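Local coordinates for Lmaj004144AAA protein (Leishmania major, PDB 1Y63), which probably transfers phosphate reversibly between nucleoside tri- and monophosphates and hydrolyses ATP, as an AK6-type adenylate kinase thought to help mature the small ribosomal subunit, at residues A[24-29]-A[103-108]; A[32-37]-A[169-174]; A[38-43]-A[78-83]; A[74-79]-A[86-91]. All coordinates share one frame; numbering follows the deposited sequence. Where two conformers were deposited one is given.

Following the chain from its N terminus, helix 23-33 supplies the first partner of contact 1, which closes on strand 103-108, and its C-terminal end with the turn after it that of contact 2, which closes on helix 161-178. These two long loops cross, and together they bind helix 23-33 to the sheet and to the last helix. Contacts 3 and 4 both lie within these loops: strand 37-41 meets the end of helix 66-80 at 78-83, and that helix, at 74-79, meets strand 85-89. They share Pro-78 and Ile-79. Contacts 1, 3 and 4 all reach the same parallel sheet, with helices 23-33 and 66-80 on its opposite faces.

Contact 1 (A[24-29]-A[103-108]); sequences TSMAEM and MVVVLH. With MN (manganese (II) ion), chain C; MN (manganese (II) ion), chain B; ADP (adenosine-5'-diphosphate), chain Q.
The alpha-phosphate oxygen O1A of ADP is gripped twice by one residue: the hydroxyl OG of Ser-25 donates to O1A at 2.7 Å, and the backbone N of Ser-25 reaches O1A at 2.8 Å with an N-H...O angle of 155°. One residue earlier, Thr-24 serves the beta phosphate. Its N donates to O3B of ADP at 3.0 Å, while its OG1 binds a manganese ion at 2.1 Å; O3B and four waters complete six ligands, and Asp-89 makes a further hydrogen bond to OG1. Further along the helix, Glu-28 turns its carboxylate to a second manganese, also bound by His-39. The contact with strand 103-108 lies away from these polar groups and is wholly apolar. Met-26 extends from the helix with CG trans to the backbone N (chi1 -174°), then bends at chi3 (-73°), which lays its terminal methyl CE on CD2 of Leu-107 at 3.6 Å. The two side chains cross obliquely, with SD of Met-26 3.9 Å from the same CD2. Val-105 makes a looser touch, its CG1 standing 4.4 Å from SD of Met-26. The phosphate grip at the start of helix 23-33, after strand 12-16 and its loop, is consistent with a Walker A P-loop, manganese probably standing where magnesium would act, and Met-26 packs that helix on neighbouring strand 103-108, as befits a P-loop NTPase fold.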
# COMPACT_ATOMS: atom_id res chain seq x y z
N THR A 24 -6.78 1.00 -0.02
CA THR A 24 -7.58 0.51 1.10
C THR A 24 -8.70 -0.38 0.60
O THR A 24 -8.96 -1.46 1.20
CB THR A 24 -8.10 1.69 1.94
OG1 THR A 24 -6.98 2.43 2.45
CG2 THR A 24 -8.97 1.16 3.11
N SER A 25 -9.34 0.02 -0.49
CA SER A 25 -10.39 -0.79 -1.10
C SER A 25 -9.87 -2.17 -1.51
O SER A 25 -10.52 -3.19 -1.27
CB SER A 25 -11.02 -0.08 -2.28
OG SER A 25 -11.61 1.14 -1.85
N MET A 26 -8.72 -2.19 -2.17
CA MET A 26 -8.13 -3.47 -2.59
C MET A 26 -7.69 -4.30 -1.41
O MET A 26 -7.92 -5.50 -1.37
CB MET A 26 -6.98 -3.28 -3.55
CG MET A 26 -6.46 -4.61 -4.08
SD MET A 26 -5.17 -4.42 -5.32
CE MET A 26 -6.15 -3.83 -6.69
N ALA A 27 -7.08 -3.67 -0.40
CA ALA A 27 -6.64 -4.41 0.77
C ALA A 27 -7.85 -5.02 1.51
O ALA A 27 -7.76 -6.15 2.04
CB ALA A 27 -5.86 -3.52 1.69
N GLU A 28 -8.95 -4.28 1.57
CA GLU A 28 -10.14 -4.83 2.21
C GLU A 28 -10.75 -5.96 1.40
O GLU A 28 -11.25 -6.94 1.96
CB GLU A 28 -11.15 -3.75 2.54
CG GLU A 28 -10.61 -2.74 3.57
CD GLU A 28 -10.60 -3.26 5.01
OE1 GLU A 28 -10.81 -4.46 5.27
OE2 GLU A 28 -10.37 -2.43 5.91
N MET A 29 -10.70 -5.87 0.07
CA MET A 29 -11.09 -7.01 -0.76
C MET A 29 -10.26 -8.25 -0.51
O MET A 29 -10.79 -9.35 -0.39
CB MET A 29 -11.06 -6.64 -2.23
CG MET A 29 -11.56 -7.75 -3.10
SD MET A 29 -11.58 -7.50 -4.90
CE MET A 29 -13.18 -6.75 -5.13
N MET A 103 5.37 -9.71 -1.83
CA MET A 103 4.73 -9.12 -2.99
C MET A 103 4.49 -7.64 -2.72
O MET A 103 4.10 -7.25 -1.59
CB MET A 103 3.40 -9.82 -3.28
CG MET A 103 2.76 -9.40 -4.56
SD MET A 103 1.10 -10.11 -4.69
CE MET A 103 1.39 -11.78 -4.27
N VAL A 104 4.72 -6.80 -3.73
CA VAL A 104 4.40 -5.38 -3.65
C VAL A 104 3.55 -5.04 -4.85
O VAL A 104 3.94 -5.32 -5.97
CB VAL A 104 5.65 -4.50 -3.62
CG1 VAL A 104 5.31 -3.03 -3.63
CG2 VAL A 104 6.48 -4.85 -2.38
N VAL A 105 2.36 -4.51 -4.62
CA VAL A 105 1.43 -4.18 -5.68
C VAL A 105 1.33 -2.68 -5.74
O VAL A 105 1.03 -2.03 -4.73
CB VAL A 105 0.04 -4.75 -5.39
CG1 VAL A 105 -0.91 -4.42 -6.51
CG2 VAL A 105 0.10 -6.24 -5.15
N VAL A 106 1.63 -2.11 -6.91
CA VAL A 106 1.52 -0.66 -7.08
C VAL A 106 0.30 -0.40 -7.96
O VAL A 106 0.23 -0.91 -9.08
CB VAL A 106 2.77 -0.07 -7.79
CG1 VAL A 106 2.62 1.46 -7.99
CG2 VAL A 106 4.05 -0.38 -7.09
N LEU A 107 -0.62 0.44 -7.45
CA LEU A 107 -1.83 0.79 -8.15
C LEU A 107 -1.67 2.12 -8.88
O LEU A 107 -1.10 3.06 -8.35
CB LEU A 107 -3.02 0.88 -7.19
CG LEU A 107 -3.27 -0.36 -6.31
CD1 LEU A 107 -4.49 -0.18 -5.42
CD2 LEU A 107 -3.41 -1.54 -7.20
N HIS A 108 -2.19 2.15 -10.11
CA HIS A 108 -2.31 3.35 -10.91
C HIS A 108 -3.76 3.63 -11.24
O HIS A 108 -4.58 2.71 -11.28
CB HIS A 108 -1.52 3.19 -12.21
CG HIS A 108 -0.05 3.37 -12.03
ND1 HIS A 108 0.50 4.57 -11.62
CD2 HIS A 108 0.99 2.53 -12.23
CE1 HIS A 108 1.82 4.45 -11.57
NE2 HIS A 108 2.14 3.23 -11.96
MN MN C . -9.15 -2.81 7.67
MN MN B . -6.56 4.47 2.02
PB ADP Q . -6.65 4.92 -1.28
O1B ADP Q . -6.53 6.40 -0.97
O2B ADP Q . -5.59 4.50 -2.28
O3B ADP Q . -6.72 4.03 -0.04
PA ADP Q . -9.42 4.11 -1.59
O1A ADP Q . -9.37 2.60 -1.48
O2A ADP Q . -9.83 4.87 -0.34
O3A ADP Q . -8.04 4.69 -2.12
O5' ADP Q . -10.39 4.53 -2.80
C5' ADP Q . -11.15 5.72 -2.70
C4' ADP Q . -12.45 5.45 -3.41
O4' ADP Q . -12.18 5.09 -4.77
C3' ADP Q . -13.22 4.27 -2.85
O3' ADP Q . -14.00 4.60 -1.70
C2' ADP Q . -14.07 3.88 -4.04
O2' ADP Q . -15.14 4.81 -4.21
C1' ADP Q . -13.14 4.13 -5.19
N9 ADP Q . -12.37 2.97 -5.70
C8 ADP Q . -11.22 2.40 -5.22
N7 ADP Q . -10.80 1.40 -6.03
C5 ADP Q . -11.70 1.35 -7.07
C6 ADP Q . -11.82 0.52 -8.26
N6 ADP Q . -10.90 -0.42 -8.53
N1 ADP Q . -12.87 0.78 -9.07
C2 ADP Q . -13.77 1.76 -8.78
N3 ADP Q . -13.74 2.58 -7.71
C4 ADP Q . -12.72 2.38 -6.84
O HOH W 1 -6.46 5.00 4.17
O HOH W 2 -4.49 3.91 2.10
O HOH W 3 -6.03 6.60 1.55
O HOH W 4 -8.71 4.96 2.10
O HOH W 5 -8.82 -0.69 8.15

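Contact 2 (A[32-37]-A[169-174]); sequences AELDGF and EEIRER
In the apolar part of the contact, Leu-34, the first residue to leave helical geometry after helix 23-33, lays its CD2 methyl over one face of the Arg-172 guanidinium, above its centre and 3.3 Å from CZ of Arg-172. The same CD2 also rests against the aliphatic root of the arginine, at 3.8 Å from CB of Arg-172. Arg-172 reaches this position because its CG stands trans to the backbone N (chi1 -173°) and the chain then folds at chi3 (-62°). The second leucine methyl, CD1, approaches CG2 of Ile-171 at 4.1 Å, the two side chains meeting nearly at right angles. Ile-171 also packs on Met-103 and Val-105 of strand 103-108.

Electrostatics are weaker. OE1 of Glu-33 and NH2 of Arg-172 are 4.1 Å apart, longer than a salt bridge, and the carboxylate and guanidinium planes are turned 48° from each other. The carbonyl O of Glu-33 sits near the guanidinium plane at its edge, 3.7 Å from NH1 of Arg-172, too long to bond. A salt bridge forms within helix 161-178, where NE of Arg-174 donates to OE2 of Glu-170 at 3.3 Å.

The chemistry implies a join resting mainly on packing, with Leu-34 buried against the exposed Arg-172, while the nearby carboxylate probably lends only a diffuse attraction.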
# COMPACT_ATOMS: atom_id res chain seq x y z
N ALA A 32 -11.15 -9.69 2.85
CA ALA A 32 -12.47 -10.35 2.76
C ALA A 32 -12.49 -11.66 1.99
O ALA A 32 -13.25 -12.57 2.33
CB ALA A 32 -13.49 -9.41 2.16
N GLU A 33 -11.72 -11.72 0.92
CA GLU A 33 -11.79 -12.80 -0.07
C GLU A 33 -10.73 -13.85 0.05
O GLU A 33 -10.99 -15.00 -0.25
CB GLU A 33 -11.64 -12.25 -1.47
CG GLU A 33 -12.80 -11.49 -1.97
CD GLU A 33 -12.81 -11.44 -3.49
OE1 GLU A 33 -11.72 -11.36 -4.10
OE2 GLU A 33 -13.91 -11.49 -4.07
N LEU A 34 -9.52 -13.46 0.42
CA LEU A 34 -8.40 -14.41 0.52
C LEU A 34 -8.32 -14.99 1.93
O LEU A 34 -8.91 -14.44 2.87
CB LEU A 34 -7.08 -13.76 0.07
CG LEU A 34 -7.02 -13.15 -1.34
CD1 LEU A 34 -5.55 -12.95 -1.73
CD2 LEU A 34 -7.72 -13.93 -2.41
N ASP A 35 -7.65 -16.12 2.08
CA ASP A 35 -7.63 -16.84 3.34
C ASP A 35 -6.57 -16.30 4.28
O ASP A 35 -5.39 -16.29 3.92
CB ASP A 35 -7.34 -18.33 3.13
CG ASP A 35 -7.13 -19.08 4.44
OD1 ASP A 35 -8.05 -19.06 5.29
OD2 ASP A 35 -6.06 -19.69 4.62
N GLY A 36 -7.01 -15.89 5.46
CA GLY A 36 -6.10 -15.58 6.56
C GLY A 36 -5.33 -14.29 6.47
O GLY A 36 -4.26 -14.21 7.06
N PHE A 37 -5.85 -13.28 5.77
CA PHE A 37 -5.18 -11.98 5.67
C PHE A 37 -5.76 -10.94 6.63
O PHE A 37 -6.99 -10.76 6.70
CB PHE A 37 -5.25 -11.43 4.24
CG PHE A 37 -4.20 -11.96 3.35
CD1 PHE A 37 -4.38 -13.17 2.69
CD2 PHE A 37 -2.99 -11.28 3.19
CE1 PHE A 37 -3.40 -13.67 1.88
CE2 PHE A 37 -2.01 -11.79 2.37
CZ PHE A 37 -2.21 -12.99 1.72
N GLU A 169 -7.41 -11.62 -8.18
CA GLU A 169 -7.28 -12.97 -8.68
C GLU A 169 -5.81 -13.28 -9.01
O GLU A 169 -5.29 -14.34 -8.67
CB GLU A 169 -8.17 -13.17 -9.92
CG GLU A 169 -9.66 -13.08 -9.69
CD GLU A 169 -10.45 -14.04 -10.56
OE1 GLU A 169 -10.10 -14.23 -11.74
OE2 GLU A 169 -11.44 -14.62 -10.06
N GLU A 170 -5.13 -12.33 -9.65
CA GLU A 170 -3.70 -12.49 -9.92
C GLU A 170 -2.93 -12.62 -8.61
O GLU A 170 -2.03 -13.44 -8.49
CB GLU A 170 -3.16 -11.33 -10.77
CG GLU A 170 -1.67 -11.44 -11.10
CD GLU A 170 -1.37 -12.44 -12.20
OE1 GLU A 170 -2.30 -12.78 -12.96
OE2 GLU A 170 -0.20 -12.86 -12.32
N ILE A 171 -3.26 -11.81 -7.61
CA ILE A 171 -2.62 -11.91 -6.30
C ILE A 171 -2.85 -13.29 -5.68
O ILE A 171 -1.92 -13.92 -5.18
CB ILE A 171 -3.13 -10.78 -5.36
CG1 ILE A 171 -2.60 -9.43 -5.86
CG2 ILE A 171 -2.70 -11.02 -3.93
CD1 ILE A 171 -3.23 -8.21 -5.20
N ARG A 172 -4.10 -13.76 -5.72
CA ARG A 172 -4.45 -15.07 -5.19
C ARG A 172 -3.59 -16.16 -5.83
O ARG A 172 -3.08 -17.05 -5.15
CB ARG A 172 -5.95 -15.37 -5.44
CG ARG A 172 -6.42 -16.65 -4.77
CD ARG A 172 -7.76 -17.14 -5.30
NE ARG A 172 -8.88 -16.22 -5.08
CZ ARG A 172 -9.63 -16.16 -3.97
NH1 ARG A 172 -9.39 -16.94 -2.92
NH2 ARG A 172 -10.63 -15.29 -3.91
N GLU A 173 -3.43 -16.09 -7.15
CA GLU A 173 -2.63 -17.08 -7.86
C GLU A 173 -1.18 -17.06 -7.42
O GLU A 173 -0.57 -18.11 -7.18
CB GLU A 173 -2.71 -16.86 -9.36
CG GLU A 173 -4.05 -17.16 -9.98
CD GLU A 173 -4.19 -16.60 -11.41
OE1 GLU A 173 -3.21 -16.03 -11.94
OE2 GLU A 173 -5.27 -16.73 -11.99
N ARG A 174 -0.62 -15.85 -7.31
CA ARG A 174 0.74 -15.66 -6.87
C ARG A 174 0.93 -16.10 -5.42
O ARG A 174 1.96 -16.69 -5.10
CB ARG A 174 1.18 -14.22 -7.07
CG ARG A 174 1.27 -13.83 -8.52
CD ARG A 174 1.85 -12.44 -8.71
NE ARG A 174 2.13 -12.17 -10.12
CZ ARG A 174 3.15 -11.44 -10.58
NH1 ARG A 174 4.03 -10.90 -9.76
NH2 ARG A 174 3.29 -11.26 -11.89

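Contact 3 (A[38-43]-A[78-83]); sequences QHLEVG and PIMVSR. With MN (manganese (II) ion), chain C.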
# COMPACT_ATOMS: atom_id res chain seq x y z
N GLN A 38 -4.86 -10.28 7.34
CA GLN A 38 -5.15 -9.15 8.22
C GLN A 38 -4.65 -7.89 7.52
O GLN A 38 -3.49 -7.84 7.08
CB GLN A 38 -4.40 -9.28 9.56
CG GLN A 38 -4.49 -8.04 10.48
CD GLN A 38 -3.47 -8.06 11.64
OE1 GLN A 38 -2.85 -9.08 11.91
NE2 GLN A 38 -3.29 -6.92 12.30
N HIS A 39 -5.51 -6.88 7.48
CA HIS A 39 -5.22 -5.60 6.87
C HIS A 39 -4.62 -4.65 7.88
O HIS A 39 -5.17 -4.46 8.97
CB HIS A 39 -6.53 -5.00 6.33
CG HIS A 39 -6.45 -3.58 5.88
ND1 HIS A 39 -7.46 -2.67 6.12
CD2 HIS A 39 -5.53 -2.93 5.12
CE1 HIS A 39 -7.16 -1.51 5.56
NE2 HIS A 39 -5.99 -1.64 4.95
N LEU A 40 -3.48 -4.07 7.53
CA LEU A 40 -2.84 -3.02 8.35
C LEU A 40 -2.93 -1.74 7.53
O LEU A 40 -2.29 -1.62 6.48
CB LEU A 40 -1.38 -3.30 8.64
CG LEU A 40 -0.94 -4.41 9.57
CD1 LEU A 40 -1.05 -5.78 8.93
CD2 LEU A 40 0.50 -4.13 9.97
N GLU A 41 -3.77 -0.82 7.97
CA GLU A 41 -3.93 0.48 7.32
C GLU A 41 -2.92 1.42 7.96
O GLU A 41 -3.18 2.02 8.99
CB GLU A 41 -5.40 0.97 7.47
CG GLU A 41 -5.79 2.15 6.61
CD GLU A 41 -7.31 2.37 6.46
OE1 GLU A 41 -8.14 1.47 6.79
OE2 GLU A 41 -7.69 3.48 6.06
N VAL A 42 -1.75 1.55 7.34
CA VAL A 42 -0.64 2.25 7.98
C VAL A 42 -0.93 3.72 8.28
O VAL A 42 -0.48 4.25 9.31
CB VAL A 42 0.63 2.07 7.12
CG1 VAL A 42 1.80 2.85 7.69
CG2 VAL A 42 0.95 0.60 7.04
N GLY A 43 -1.69 4.39 7.41
CA GLY A 43 -2.06 5.78 7.69
C GLY A 43 -2.80 5.95 9.03
O GLY A 43 -2.62 6.95 9.74
N PRO A 78 6.58 -6.58 15.17
CA PRO A 78 5.99 -7.81 15.71
C PRO A 78 4.78 -8.33 14.93
O PRO A 78 4.63 -9.55 14.80
CB PRO A 78 5.61 -7.42 17.14
CG PRO A 78 5.50 -5.95 17.11
CD PRO A 78 6.57 -5.50 16.18
N ILE A 79 3.97 -7.42 14.37
CA ILE A 79 2.83 -7.84 13.56
C ILE A 79 3.35 -8.54 12.30
O ILE A 79 2.89 -9.60 11.90
CB ILE A 79 1.95 -6.67 13.17
CG1 ILE A 79 1.48 -5.91 14.43
CG2 ILE A 79 0.75 -7.15 12.41
CD1 ILE A 79 1.02 -4.48 14.15
N MET A 80 4.35 -7.94 11.67
CA MET A 80 4.78 -8.41 10.36
C MET A 80 5.43 -9.77 10.39
O MET A 80 5.40 -10.48 9.40
CB MET A 80 5.71 -7.38 9.72
CG MET A 80 5.01 -6.06 9.46
SD MET A 80 3.51 -6.20 8.41
CE MET A 80 4.22 -6.87 6.91
N VAL A 81 6.01 -10.15 11.53
CA VAL A 81 6.67 -11.46 11.67
C VAL A 81 5.78 -12.49 12.36
O VAL A 81 6.20 -13.64 12.55
CB VAL A 81 8.03 -11.35 12.41
CG1 VAL A 81 8.95 -10.44 11.64
CG2 VAL A 81 7.84 -10.88 13.84
N SER A 82 4.58 -12.08 12.73
CA SER A 82 3.62 -12.94 13.43
C SER A 82 2.96 -13.97 12.50
O SER A 82 2.99 -13.83 11.29
CB SER A 82 2.55 -12.10 14.13
OG SER A 82 1.63 -11.52 13.23
N ARG A 83 2.35 -15.01 13.09
CA ARG A 83 1.68 -16.03 12.29
C ARG A 83 0.50 -15.39 11.55
O ARG A 83 -0.08 -14.43 12.03
CB ARG A 83 1.22 -17.21 13.15
CG ARG A 83 0.25 -16.85 14.28
CD ARG A 83 -0.25 -18.09 15.05
NE ARG A 83 0.81 -19.02 15.47
CZ ARG A 83 0.60 -20.12 16.20
NH1 ARG A 83 -0.63 -20.44 16.61
NH2 ARG A 83 1.62 -20.91 16.53
MN MN C . -9.15 -2.81 7.67
O HOH W 6 -7.69 -3.19 9.38
O HOH W 5 -8.82 -0.69 8.15
O HOH W 7 -10.75 -2.74 9.21
O HOH W 8 -9.66 -4.77 7.61
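The flat carboxamide of Gln-38 has one branch methyl of Ile-79 beside it: CG2 of Ile-79 lies 4.0 Å from NE2 and 4.1 Å from OE1 of Gln-38, so the methyl is nearly equidistant from both ends of the amide. The two side chains meet at about a right angle. The other flat group, the imidazole of His-39, points away from helix 66-80; the backbone N of Glu-41 stands over one of its faces, offset toward the rim, and a metal-bound water lies in the ring plane at its edge. ND1 of His-39 binds that manganese at 2.3 Å, four waters and Glu-28 supply the other ligands, and NE2 is hydrogen-bonded to Asp-89, a second-shell residue that, with the metal, helps fix the ring's rotation. Two of those waters are themselves anchored, one on the carbonyl of His-39 and one on OE1 of Glu-41.

The rest of the contact is apolar. Leu-40 and Ile-79 reach toward each other tip to tip, CD2 of Leu-40 touching CG2 of Ile-79 at 3.9 Å. That same CD2 is 4.0 Å from SD of Met-80, whose chain curls back at chi2 (-57°) and chi3 to bring the sulfur there. Past the helix end, Ser-82 closes the turn: its OG donates to the carbonyl O of Ile-79 at 2.7 Å, and its N to the same O at 3.1 Å. Ser-82, Arg-83 and His-86 also form a manganese site, with OG of Ser-82 among its ligands.

Along strand 37-41, at the sheet's edge, Gln-38 and Leu-40 face helix 66-80, while His-39 faces helix 23-33. Strand 85-89 is its parallel neighbour.

Contact 4 (A[74-79]-A[86-91]); sequences DFMEPI and HVVDYH
The imidazole of His-86 lies beneath the carbonyl oxygen of Ile-79, which stands over one face of the ring, displaced toward its rim. The O of Ile-79 is 3.2 Å from CE1 and equally 3.2 Å from NE2 of His-86, yet O and NE2 are not hydrogen-bonded, since they have no hydrogen to share: NE2 binds a manganese ion that Ser-82 also binds. Metal binding probably draws electron density from the ring, which would make the oxygen above its face a favourable neighbour. The other nitrogen, ND1, is hydrogen-bonded to Asn-12, so both ring nitrogens are engaged and the ring is held against rotation. Ile-79 also offers its methyl CG2, 3.9 Å from CD2 of His-86, and the two side chains slant across each other.

A second, apolar touch lies two residues further along the strand. Met-76 and Val-88 extend toward each other tip to tip, CE of Met-76 meeting CG1 of Val-88 at 4.0 Å. Met-76 runs straight through chi2 (178°) and turns only at chi3 (68°), which carries the methyl rather than the sulfur to the valine. Val-88 points CG1, anti to its backbone N, at that methyl.

Helix 66-80 and strand 85-89 follow one another in the chain, and the helix forms the later part of the beta-alpha-beta crossover from strand 37-41 to its parallel neighbour 85-89. His-86 and Val-88 face this helix, whereas Val-87 between them packs on helix 23-33; Val-42 of helix 42-48 and Trp-100 also border Met-76.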
# COMPACT_ATOMS: atom_id res chain seq x y z
N ASP A 74 9.13 -0.07 14.39
CA ASP A 74 9.20 -0.85 15.61
C ASP A 74 7.81 -1.34 16.01
O ASP A 74 7.67 -2.45 16.53
CB ASP A 74 9.82 -0.02 16.75
CG ASP A 74 11.31 0.22 16.60
OD1 ASP A 74 11.97 -0.44 15.79
OD2 ASP A 74 11.82 1.09 17.34
N PHE A 75 6.79 -0.50 15.80
CA PHE A 75 5.40 -0.85 16.08
C PHE A 75 4.93 -1.98 15.18
O PHE A 75 4.26 -2.93 15.64
CB PHE A 75 4.51 0.39 15.91
CG PHE A 75 3.10 0.19 16.35
CD1 PHE A 75 2.17 -0.36 15.47
CD2 PHE A 75 2.69 0.57 17.62
CE1 PHE A 75 0.84 -0.56 15.88
CE2 PHE A 75 1.35 0.39 18.04
CZ PHE A 75 0.45 -0.17 17.16
N MET A 76 5.27 -1.89 13.89
CA MET A 76 4.82 -2.88 12.91
C MET A 76 5.57 -4.21 12.97
O MET A 76 5.00 -5.26 12.69
CB MET A 76 4.91 -2.30 11.50
CG MET A 76 3.95 -1.19 11.20
SD MET A 76 4.19 -0.54 9.55
CE MET A 76 3.65 -1.94 8.54
N GLU A 77 6.85 -4.17 13.36
CA GLU A 77 7.68 -5.36 13.32
C GLU A 77 7.04 -6.62 13.90
O GLU A 77 7.00 -7.63 13.23
CB GLU A 77 9.05 -5.07 13.95
CG GLU A 77 9.95 -6.31 14.07
CD GLU A 77 10.58 -6.75 12.76
OE1 GLU A 77 10.70 -5.93 11.82
OE2 GLU A 77 11.01 -7.93 12.71
N PRO A 78 6.58 -6.58 15.17
CA PRO A 78 5.99 -7.81 15.71
C PRO A 78 4.78 -8.33 14.93
O PRO A 78 4.63 -9.55 14.80
CB PRO A 78 5.61 -7.42 17.14
CG PRO A 78 5.50 -5.95 17.11
CD PRO A 78 6.57 -5.50 16.18
N ILE A 79 3.97 -7.42 14.37
CA ILE A 79 2.83 -7.84 13.56
C ILE A 79 3.35 -8.54 12.30
O ILE A 79 2.89 -9.60 11.90
CB ILE A 79 1.95 -6.67 13.17
CG1 ILE A 79 1.48 -5.91 14.43
CG2 ILE A 79 0.75 -7.15 12.41
CD1 ILE A 79 1.02 -4.48 14.15
N HIS A 86 -0.56 -10.99 6.06
CA HIS A 86 -0.82 -9.58 6.29
C HIS A 86 -0.83 -8.83 4.98
O HIS A 86 0.02 -9.07 4.12
CB HIS A 86 0.22 -8.97 7.25
CG HIS A 86 0.38 -9.78 8.51
ND1 HIS A 86 1.35 -10.75 8.66
CD2 HIS A 86 -0.32 -9.77 9.67
CE1 HIS A 86 1.21 -11.34 9.84
NE2 HIS A 86 0.21 -10.76 10.48
N VAL A 87 -1.80 -7.93 4.85
CA VAL A 87 -1.85 -7.03 3.69
C VAL A 87 -1.71 -5.61 4.21
O VAL A 87 -2.56 -5.09 4.95
CB VAL A 87 -3.12 -7.24 2.79
CG1 VAL A 87 -4.44 -7.15 3.57
CG2 VAL A 87 -3.10 -6.28 1.60
N VAL A 88 -0.58 -5.01 3.89
CA VAL A 88 -0.24 -3.69 4.39
C VAL A 88 -0.61 -2.68 3.30
O VAL A 88 -0.42 -2.94 2.10
CB VAL A 88 1.25 -3.59 4.69
CG1 VAL A 88 1.62 -2.19 5.13
CG2 VAL A 88 1.61 -4.57 5.78
N ASP A 89 -1.14 -1.54 3.74
CA ASP A 89 -1.74 -0.55 2.87
C ASP A 89 -1.11 0.80 3.19
O ASP A 89 -1.30 1.29 4.29
CB ASP A 89 -3.25 -0.62 3.19
CG ASP A 89 -4.01 0.60 2.85
OD1 ASP A 89 -3.55 1.47 2.14
OD2 ASP A 89 -5.20 0.61 3.29
N TYR A 90 -0.31 1.36 2.27
CA TYR A 90 0.36 2.67 2.52
C TYR A 90 0.79 3.32 1.24
O TYR A 90 1.19 2.62 0.31
CB TYR A 90 1.58 2.52 3.45
CG TYR A 90 2.04 3.81 4.14
CD1 TYR A 90 1.13 4.68 4.73
CD2 TYR A 90 3.40 4.08 4.31
CE1 TYR A 90 1.57 5.83 5.40
CE2 TYR A 90 3.83 5.20 5.00
CZ TYR A 90 2.91 6.06 5.54
OH TYR A 90 3.35 7.19 6.22
N HIS A 91 0.78 4.66 1.22
CA HIS A 91 1.13 5.42 0.02
C HIS A 91 2.64 5.42 -0.22
O HIS A 91 3.08 5.71 -1.32
CB HIS A 91 0.58 6.85 0.10
CG HIS A 91 1.17 7.67 1.21
ND1 HIS A 91 0.49 7.97 2.36
CD2 HIS A 91 2.38 8.26 1.32
CE1 HIS A 91 1.26 8.71 3.15
NE2 HIS A 91 2.41 8.89 2.55